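PDB 2YKF: sensor histidine kinase PdtaS, which probably senses cyclic diguanosine monophosphate when nutrients run short and responds by autophosphorylating, which starts signalling through the PdtaR/PdtaS two-component system. Local coordinates for residues L224-V234 with R250-A258; L6-T14 with V46-V56. All blocks are in the same frame, centred on the assembly; numbering follows the deposited sequence.

Contact 1 (L224-V234 with R250-A258)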
loop_
_atom_site.group_PDB
_atom_site.type_symbol
_atom_site.label_atom_id
_atom_site.label_comp_id
_atom_site.label_asym_id
_atom_site.label_seq_id
_atom_site.Cartn_x
_atom_site.Cartn_y
_atom_site.Cartn_z
ATOM N N LEU A 224 2.431 15.267 21.769
ATOM C CA LEU A 224 3.471 14.319 21.310
ATOM C C LEU A 224 4.337 14.977 20.330
ATOM O O LEU A 224 5.497 14.578 20.192
ATOM C CB LEU A 224 2.866 13.036 20.662
ATOM C CG LEU A 224 1.890 12.270 21.581
ATOM C CD1 LEU A 224 1.235 11.158 20.799
ATOM C CD2 LEU A 224 2.579 11.736 22.837
ATOM N N ILE A 225 3.775 15.975 19.626
ATOM C CA ILE A 225 4.427 16.615 18.496
ATOM C C ILE A 225 5.608 17.432 18.967
ATOM O O ILE A 225 5.484 18.210 19.914
ATOM C CB ILE A 225 3.451 17.462 17.685
ATOM C CG1 ILE A 225 2.473 16.524 16.966
ATOM C CG2 ILE A 225 4.198 18.364 16.621
ATOM C CD1 ILE A 225 1.264 17.266 16.409
ATOM N N SER A 226 6.758 17.211 18.334
ATOM C CA SER A 226 8.053 17.762 18.828
ATOM C C SER A 226 8.166 19.276 18.640
ATOM O O SER A 226 8.577 19.986 19.561
ATOM C CB SER A 226 9.258 17.079 18.148
ATOM O OG SER A 226 9.276 15.661 18.426
ATOM N N ASP A 227 7.874 19.758 17.438
ATOM C CA ASP A 227 7.961 21.190 17.182
ATOM C C ASP A 227 6.680 21.916 17.647
ATOM O O ASP A 227 5.577 21.585 17.195
ATOM C CB ASP A 227 8.243 21.416 15.697
ATOM C CG ASP A 227 8.359 22.923 15.328
ATOM O OD1 ASP A 227 7.349 23.616 15.250
ATOM O OD2 ASP A 227 9.483 23.375 15.089
ATOM N N PRO A 228 6.818 22.922 18.540
ATOM C CA PRO A 228 5.588 23.549 19.082
ATOM C C PRO A 228 4.792 24.310 17.981
ATOM O O PRO A 228 3.578 24.468 18.108
ATOM C CB PRO A 228 6.119 24.499 20.190
ATOM C CG PRO A 228 7.507 24.952 19.687
ATOM C CD PRO A 228 8.052 23.677 18.893
ATOM N N PHE A 229 5.428 24.753 16.897
ATOM C CA PHE A 229 4.626 25.356 15.797
ATOM C C PHE A 229 3.769 24.303 15.045
ATOM O O PHE A 229 2.642 24.561 14.642
ATOM C CB PHE A 229 5.544 26.090 14.795
ATOM C CG PHE A 229 6.235 27.327 15.389
ATOM C CD1 PHE A 229 5.500 28.494 15.626
ATOM C CD2 PHE A 229 7.587 27.317 15.676
ATOM C CE1 PHE A 229 6.130 29.646 16.153
ATOM C CE2 PHE A 229 8.218 28.460 16.188
ATOM C CZ PHE A 229 7.473 29.623 16.440
ATOM N N GLU A 230 4.361 23.145 14.800
ATOM C CA GLU A 230 3.672 22.081 14.050
ATOM C C GLU A 230 2.543 21.615 14.950
ATOM O O GLU A 230 1.496 21.250 14.459
ATOM C CB GLU A 230 4.687 20.910 13.815
ATOM C CG GLU A 230 5.821 21.367 12.967
ATOM C CD GLU A 230 6.587 20.264 12.263
ATOM O OE1 GLU A 230 6.500 19.065 12.660
ATOM O OE2 GLU A 230 7.297 20.638 11.309
ATOM N N ALA A 231 2.778 21.551 16.266
ATOM C CA ALA A 231 1.750 21.062 17.213
ATOM C C ALA A 231 0.483 21.899 17.101
ATOM O O ALA A 231 -0.657 21.379 17.114
ATOM C CB ALA A 231 2.296 21.012 18.677
ATOM N N HIS A 232 0.677 23.215 16.966
ATOM C CA HIS A 232 -0.441 24.090 16.831
ATOM C C HIS A 232 -1.078 24.003 15.452
ATOM O O HIS A 232 -2.296 24.074 15.340
ATOM C CB HIS A 232 -0.037 25.541 17.128
ATOM C CG HIS A 232 -1.207 26.468 17.158
ATOM N ND1 HIS A 232 -2.208 26.362 18.111
ATOM C CD2 HIS A 232 -1.565 27.489 16.344
ATOM C CE1 HIS A 232 -3.114 27.306 17.898
ATOM N NE2 HIS A 232 -2.760 27.989 16.821
ATOM N N GLU A 233 -0.268 23.859 14.404
ATOM C CA GLU A 233 -0.808 23.682 13.041
ATOM C C GLU A 233 -1.769 22.461 12.930
ATOM O O GLU A 233 -2.829 22.511 12.308
ATOM C CB GLU A 233 0.324 23.541 12.009
ATOM C CG GLU A 233 0.986 24.880 11.582
ATOM C CD GLU A 233 2.375 24.660 10.939
ATOM O OE1 GLU A 233 2.893 23.487 10.937
ATOM O OE2 GLU A 233 2.943 25.672 10.461
ATOM N N VAL A 234 -1.367 21.382 13.534
ATOM C CA VAL A 234 -2.141 20.169 13.478
ATOM C C VAL A 234 -3.463 20.344 14.209
ATOM O O VAL A 234 -4.526 19.991 13.691
ATOM C CB VAL A 234 -1.315 19.013 14.042
ATOM C CG1 VAL A 234 -2.233 17.742 14.280
ATOM C CG2 VAL A 234 -0.248 18.745 13.037
ATOM N N ARG A 250 -2.169 16.637 3.658
ATOM C CA ARG A 250 -1.127 15.623 3.892
ATOM C C ARG A 250 -0.083 16.321 4.731
ATOM O O ARG A 250 0.248 17.468 4.458
ATOM C CB ARG A 250 -0.555 15.121 2.553
ATOM C CG ARG A 250 -1.558 14.186 1.822
ATOM C CD ARG A 250 -1.165 13.769 0.363
ATOM N NE ARG A 250 -2.103 14.369 -0.609
ATOM C CZ ARG A 250 -3.147 13.750 -1.187
ATOM N NH1 ARG A 250 -3.412 12.462 -0.962
ATOM N NH2 ARG A 250 -3.917 14.424 -2.038
ATOM N N MET A 251 0.412 15.683 5.783
ATOM C CA MET A 251 1.484 16.317 6.510
ATOM C C MET A 251 2.438 15.353 7.187
ATOM O O MET A 251 2.028 14.285 7.619
ATOM C CB MET A 251 0.977 17.351 7.508
ATOM C CG MET A 251 0.006 16.892 8.534
ATOM S SD MET A 251 -1.074 18.269 8.998
ATOM C CE MET A 251 0.146 19.573 9.389
ATOM N N GLU A 252 3.697 15.759 7.282
ATOM C CA GLU A 252 4.709 14.947 7.925
ATOM C C GLU A 252 5.045 15.577 9.267
ATOM O O GLU A 252 5.309 16.799 9.365
ATOM C CB GLU A 252 5.923 14.872 7.017
ATOM C CG GLU A 252 7.084 14.135 7.605
ATOM C CD GLU A 252 8.336 14.175 6.709
ATOM O OE1 GLU A 252 8.244 14.093 5.467
ATOM O OE2 GLU A 252 9.418 14.259 7.267
ATOM N N VAL A 253 4.991 14.784 10.336
ATOM C CA VAL A 253 5.228 15.345 11.637
ATOM C C VAL A 253 6.256 14.476 12.396
ATOM O O VAL A 253 6.068 13.278 12.444
ATOM C CB VAL A 253 3.981 15.285 12.549
ATOM C CG1 VAL A 253 3.865 16.533 13.270
ATOM C CG2 VAL A 253 2.700 15.017 11.806
ATOM N N ASP A 254 7.193 15.119 13.103
ATOM C CA ASP A 254 8.056 14.470 14.105
ATOM C C ASP A 254 7.414 14.495 15.484
ATOM O O ASP A 254 6.928 15.533 15.902
ATOM C CB ASP A 254 9.419 15.186 14.164
ATOM C CG ASP A 254 10.295 14.900 12.937
ATOM O OD1 ASP A 254 9.935 14.105 11.983
ATOM O OD2 ASP A 254 11.368 15.514 12.899
ATOM N N ALA A 255 7.419 13.350 16.165
ATOM C CA ALA A 255 6.892 13.217 17.485
ATOM C C ALA A 255 7.644 12.126 18.198
ATOM O O ALA A 255 7.628 10.938 17.767
ATOM C CB ALA A 255 5.426 12.837 17.433
ATOM N N GLY A 256 8.260 12.467 19.323
ATOM C CA GLY A 256 8.768 11.394 20.205
ATOM C C GLY A 256 9.861 10.526 19.612
ATOM O O GLY A 256 9.956 9.311 19.940
ATOM N N GLY A 257 10.699 11.111 18.749
ATOM C CA GLY A 257 11.715 10.310 18.044
ATOM C C GLY A 257 11.203 9.651 16.750
ATOM O O GLY A 257 12.000 9.271 15.945
ATOM N N ALA A 258 9.864 9.540 16.577
ATOM C CA ALA A 258 9.225 8.945 15.385
ATOM C C ALA A 258 8.837 10.035 14.371
ATOM O O ALA A 258 8.814 11.200 14.719
ATOM C CB ALA A 258 7.960 8.191 15.823
HETATM O O HOH W 1 7.414 18.048 15.111
#

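Contact 2 (L6-T14 with V46-V56)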
loop_
_atom_site.group_PDB
_atom_site.type_symbol
_atom_site.label_atom_id
_atom_site.label_comp_id
_atom_site.label_asym_id
_atom_site.label_seq_id
_atom_site.Cartn_x
_atom_site.Cartn_y
_atom_site.Cartn_z
ATOM N N LEU A 6 -6.813 7.017 -19.265
ATOM C CA LEU A 6 -8.069 7.714 -18.994
ATOM C C LEU A 6 -8.219 8.971 -19.900
ATOM O O LEU A 6 -9.249 9.145 -20.571
ATOM C CB LEU A 6 -8.103 8.099 -17.518
ATOM C CG LEU A 6 -9.256 9.009 -17.055
ATOM C CD1 LEU A 6 -10.581 8.276 -17.158
ATOM C CD2 LEU A 6 -9.026 9.512 -15.604
ATOM N N GLY A 7 -7.218 9.855 -19.909
ATOM C CA GLY A 7 -7.279 11.071 -20.769
ATOM C C GLY A 7 -7.596 10.793 -22.254
ATOM O O GLY A 7 -8.533 11.390 -22.837
ATOM N N ASP A 8 -6.833 9.878 -22.860
ATOM C CA ASP A 8 -7.043 9.492 -24.288
ATOM C C ASP A 8 -8.432 8.924 -24.490
ATOM O O ASP A 8 -9.122 9.311 -25.450
ATOM C CB ASP A 8 -5.938 8.556 -24.852
ATOM C CG ASP A 8 -4.525 9.160 -24.724
ATOM O OD1 ASP A 8 -4.398 10.426 -24.703
ATOM O OD2 ASP A 8 -3.545 8.370 -24.610
ATOM N N LEU A 9 -8.877 8.059 -23.571
ATOM C CA LEU A 9 -10.222 7.502 -23.639
ATOM C C LEU A 9 -11.344 8.507 -23.520
ATOM O O LEU A 9 -12.317 8.431 -24.274
ATOM C CB LEU A 9 -10.422 6.388 -22.612
ATOM C CG LEU A 9 -9.588 5.125 -22.917
ATOM C CD1 LEU A 9 -9.888 4.014 -21.905
ATOM C CD2 LEU A 9 -9.735 4.616 -24.376
ATOM N N LEU A 10 -11.237 9.449 -22.569
ATOM C CA LEU A 10 -12.284 10.469 -22.422
ATOM C C LEU A 10 -12.341 11.424 -23.667
ATOM O O LEU A 10 -13.404 11.859 -24.055
ATOM C CB LEU A 10 -12.101 11.264 -21.098
ATOM C CG LEU A 10 -12.187 10.504 -19.767
ATOM C CD1 LEU A 10 -11.856 11.452 -18.573
ATOM C CD2 LEU A 10 -13.523 9.944 -19.615
ATOM N N ALA A 11 -11.190 11.746 -24.264
ATOM C CA ALA A 11 -11.160 12.581 -25.482
ATOM C C ALA A 11 -11.773 11.863 -26.689
ATOM O O ALA A 11 -12.542 12.447 -27.440
ATOM C CB ALA A 11 -9.761 13.061 -25.802
ATOM N N GLU A 12 -11.436 10.592 -26.847
ATOM C CA GLU A 12 -11.956 9.781 -27.921
ATOM C C GLU A 12 -13.451 9.601 -27.835
ATOM O O GLU A 12 -14.162 9.884 -28.808
ATOM C CB GLU A 12 -11.288 8.415 -27.902
ATOM C CG GLU A 12 -11.891 7.448 -28.900
ATOM C CD GLU A 12 -11.524 7.805 -30.331
ATOM O OE1 GLU A 12 -10.425 8.402 -30.550
ATOM O OE2 GLU A 12 -12.337 7.493 -31.233
ATOM N N HIS A 13 -13.935 9.134 -26.684
ATOM C CA HIS A 13 -15.315 8.643 -26.553
ATOM C C HIS A 13 -16.318 9.600 -25.960
ATOM O O HIS A 13 -17.483 9.282 -25.857
ATOM C CB HIS A 13 -15.333 7.370 -25.707
ATOM C CG HIS A 13 -14.563 6.238 -26.316
ATOM N ND1 HIS A 13 -14.985 5.587 -27.459
ATOM C CD2 HIS A 13 -13.392 5.652 -25.961
ATOM C CE1 HIS A 13 -14.118 4.632 -27.767
ATOM N NE2 HIS A 13 -13.143 4.648 -26.874
ATOM N N THR A 14 -15.888 10.752 -25.496
ATOM C CA THR A 14 -16.765 11.516 -24.627
ATOM C C THR A 14 -16.828 12.978 -25.085
ATOM O O THR A 14 -15.915 13.447 -25.779
ATOM C CB THR A 14 -16.223 11.363 -23.169
ATOM O OG1 THR A 14 -17.086 10.513 -22.389
ATOM C CG2 THR A 14 -15.997 12.632 -22.549
ATOM N N VAL A 46 -18.044 5.435 -18.569
ATOM C CA VAL A 46 -18.616 6.666 -19.143
ATOM C C VAL A 46 -19.612 6.287 -20.286
ATOM O O VAL A 46 -19.631 5.113 -20.718
ATOM C CB VAL A 46 -17.567 7.705 -19.624
ATOM C CG1 VAL A 46 -16.692 8.246 -18.389
ATOM C CG2 VAL A 46 -16.641 7.159 -20.776
ATOM N N ARG A 47 -20.429 7.266 -20.708
ATOM C CA ARG A 47 -21.531 7.044 -21.680
ATOM C C ARG A 47 -21.305 8.015 -22.792
ATOM O O ARG A 47 -21.219 9.225 -22.580
ATOM C CB ARG A 47 -22.882 7.330 -21.021
ATOM C CG ARG A 47 -24.080 7.172 -21.959
ATOM C CD ARG A 47 -25.388 7.361 -21.223
ATOM N NE ARG A 47 -25.681 8.782 -20.976
ATOM C CZ ARG A 47 -26.836 9.232 -20.447
ATOM N NH1 ARG A 47 -27.798 8.372 -20.107
ATOM N NH2 ARG A 47 -27.038 10.541 -20.262
ATOM N N ARG A 48 -21.131 7.502 -24.000
ATOM C CA ARG A 48 -20.869 8.406 -25.109
ATOM C C ARG A 48 -22.187 9.029 -25.567
ATOM O O ARG A 48 -23.248 8.680 -25.046
ATOM C CB ARG A 48 -20.290 7.644 -26.292
ATOM C CG ARG A 48 -19.584 6.372 -25.994
ATOM C CD ARG A 48 -19.714 5.461 -27.230
ATOM N NE ARG A 48 -18.447 5.338 -27.919
ATOM C CZ ARG A 48 -18.272 4.768 -29.106
ATOM N NH1 ARG A 48 -19.301 4.293 -29.795
ATOM N NH2 ARG A 48 -17.044 4.697 -29.606
ATOM N N ASP A 49 -22.094 9.934 -26.557
ATOM C CA ASP A 49 -23.235 10.301 -27.442
ATOM C C ASP A 49 -24.186 9.122 -27.709
ATOM O O ASP A 49 -25.382 9.121 -27.322
ATOM C CB ASP A 49 -22.727 10.857 -28.801
ATOM C CG ASP A 49 -21.447 10.138 -29.345
ATOM O OD1 ASP A 49 -21.339 8.889 -29.377
ATOM O OD2 ASP A 49 -20.539 10.861 -29.783
ATOM N N ASP A 50 -23.613 8.125 -28.396
ATOM C CA ASP A 50 -24.311 6.885 -28.792
ATOM C C ASP A 50 -25.167 6.237 -27.691
ATOM O O ASP A 50 -25.996 5.353 -27.995
ATOM C CB ASP A 50 -23.288 5.831 -29.282
ATOM C CG ASP A 50 -22.483 6.292 -30.490
ATOM O OD1 ASP A 50 -23.071 6.405 -31.591
ATOM O OD2 ASP A 50 -21.248 6.496 -30.352
ATOM N N GLY A 51 -24.988 6.654 -26.431
ATOM C CA GLY A 51 -25.564 5.917 -25.294
ATOM C C GLY A 51 -24.748 4.634 -25.034
ATOM O O GLY A 51 -25.066 3.843 -24.130
ATOM N N VAL A 52 -23.727 4.398 -25.860
ATOM C CA VAL A 52 -22.856 3.232 -25.692
ATOM C C VAL A 52 -21.939 3.473 -24.425
ATOM O O VAL A 52 -21.559 4.608 -24.132
ATOM C CB VAL A 52 -22.052 2.934 -27.021
ATOM C CG1 VAL A 52 -20.817 2.114 -26.781
ATOM C CG2 VAL A 52 -22.983 2.216 -28.131
ATOM N N LEU A 53 -21.603 2.404 -23.713
ATOM C CA LEU A 53 -20.801 2.501 -22.488
ATOM C C LEU A 53 -19.341 2.069 -22.717
ATOM O O LEU A 53 -19.099 1.056 -23.359
ATOM C CB LEU A 53 -21.424 1.649 -21.389
ATOM C CG LEU A 53 -22.898 1.868 -21.135
ATOM C CD1 LEU A 53 -23.344 1.050 -19.936
ATOM C CD2 LEU A 53 -23.245 3.325 -20.958
ATOM N N VAL A 54 -18.404 2.810 -22.110
ATOM C CA VAL A 54 -16.991 2.544 -22.202
ATOM C C VAL A 54 -16.381 2.491 -20.798
ATOM O O VAL A 54 -16.591 3.424 -19.964
ATOM C CB VAL A 54 -16.315 3.687 -22.973
ATOM C CG1 VAL A 54 -14.824 3.414 -23.188
ATOM C CG2 VAL A 54 -17.055 3.923 -24.296
ATOM N N CYS A 55 -15.658 1.408 -20.505
ATOM C CA CYS A 55 -14.870 1.369 -19.231
ATOM C C CYS A 55 -13.543 2.114 -19.469
ATOM O O CYS A 55 -12.743 1.758 -20.382
ATOM C CB CYS A 55 -14.593 -0.063 -18.774
ATOM S SG CYS A 55 -13.486 -0.149 -17.288
ATOM N N VAL A 56 -13.290 3.161 -18.665
ATOM C CA VAL A 56 -12.166 4.040 -18.921
ATOM C C VAL A 56 -11.097 3.923 -17.796
ATOM O O VAL A 56 -10.035 4.493 -17.952
ATOM C CB VAL A 56 -12.575 5.549 -19.049
ATOM C CG1 VAL A 56 -13.475 5.803 -20.325
ATOM C CG2 VAL A 56 -13.341 5.964 -17.809
#

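Contact 1 (L224-V234 with R250-A258)
Ser226 and Asp254 carry the direct polar part of this contact: Ser226 N donates to Asp254 O over 3.0 Å. Ser226 OG adds only weak bonds, one to the same carbonyl and one from Gly256 N, at the start of the type I' turn that leads from strand 250-255 into strand 258-269. Asp254 O is also reached by a water, at 2.7 Å. That water donates as well to Glu230 OE1 and accepts from Asp227 N, so it joins the strand edge to the start of helix 228-243. Asp227 is the N-cap of this helix, its OD1 accepting from Glu230 N (3.1 Å).

In the PAS-like domain, strand 250-255 is the outermost strand of a five-stranded antiparallel sheet; it pairs with strand 258-269, while the loop at Ile225-Ser226 meets its other edge and the helix that follows slants across at 130° to the strand.

Apolar contacts follow the strand. Val253 CG1 meets Ile225 CG2 at 3.8 Å, with Glu230 OE1 close to the same methyl. Ile225 CG2 lies anti to the backbone N, while CG1 sits beside that nitrogen (chi1 -69°), and both branches reach Val253 CG1. Toward the start of the strand, Met251, bent at chi3 (-52°), brings CE to 3.8 Å from Val234 CG2. At the turn end, Leu224 CB packs on Ala255 CB at 4.1 Å.

Contact 2 (L6-T14 with V46-V56)
His13 ND1 accepts a hydrogen bond from Arg48 NH2, 3.1 Å away and 161° at the hydrogen. NH2 lies close to the imidazole plane and ND1 close to the guanidinium plane, although the two planes are 40° apart; each group therefore meets the other at its edge. The bond joins the last turn of helix 6-13 to the loop of the hairpin formed by strands 41-47 and 53-59, neighbours in the antiparallel sheet of the GAF domain, with the helix running nearly antiparallel to strand 53-59.

The imidazole is packed on both faces. Val54 CG2 makes a CH-pi contact 4.2 Å from the ring centroid, displaced toward the rim, while Glu12 CG lies over the centre of the opposite face. Together with the bond at the edge, these neighbours probably limit rotation of the ring. In one of the two deposited conformers of Asp50, its OD2 lies 3.0 Å from Arg48 NH1, a doubtful pairing.

Toward the start of the helix the contact becomes mainly apolar and centres on Val56. Leu6, whose CG is anti to the backbone N (chi1 172°), swings CD1 to 3.7 Å from Val56 CG2, and Leu9 CB packs against the other methyl, CG1. Leu10 faces the neighbouring strand, its CD2 meeting Val46 CG1 at 3.8 Å. Helix 18-38 packs on the same group through Val21 on Leu10 and Leu24 on Val46, while Glu285 of the second subunit touches Leu6. Thr14, the first residue beyond the helix, sets its OG1 3.7 Å from Val46 CG2.

How the contacts relate
From the N terminus, the chain enters contact 2 at once: helix 6-13 is followed by helix 18-38 and strand 41-47 before residues 46-56 return to the first helix, closing a loop of 31 intervening residues within the GAF domain. The rest of that domain and the connection to the PAS-like region follow. Contact 1 then closes a shorter loop of 15 residues, in which the remainder of helix 228-243 leads to strand 250-255. The two loops lie in series, neither nested nor crossed. The centres of contact 1 and contact 2 are about 45 Å apart, on opposite sides of the chain's centre. Each contact ties a helix to its own domain's antiparallel sheet, at a hairpin in contact 2 and an outermost strand in contact 1.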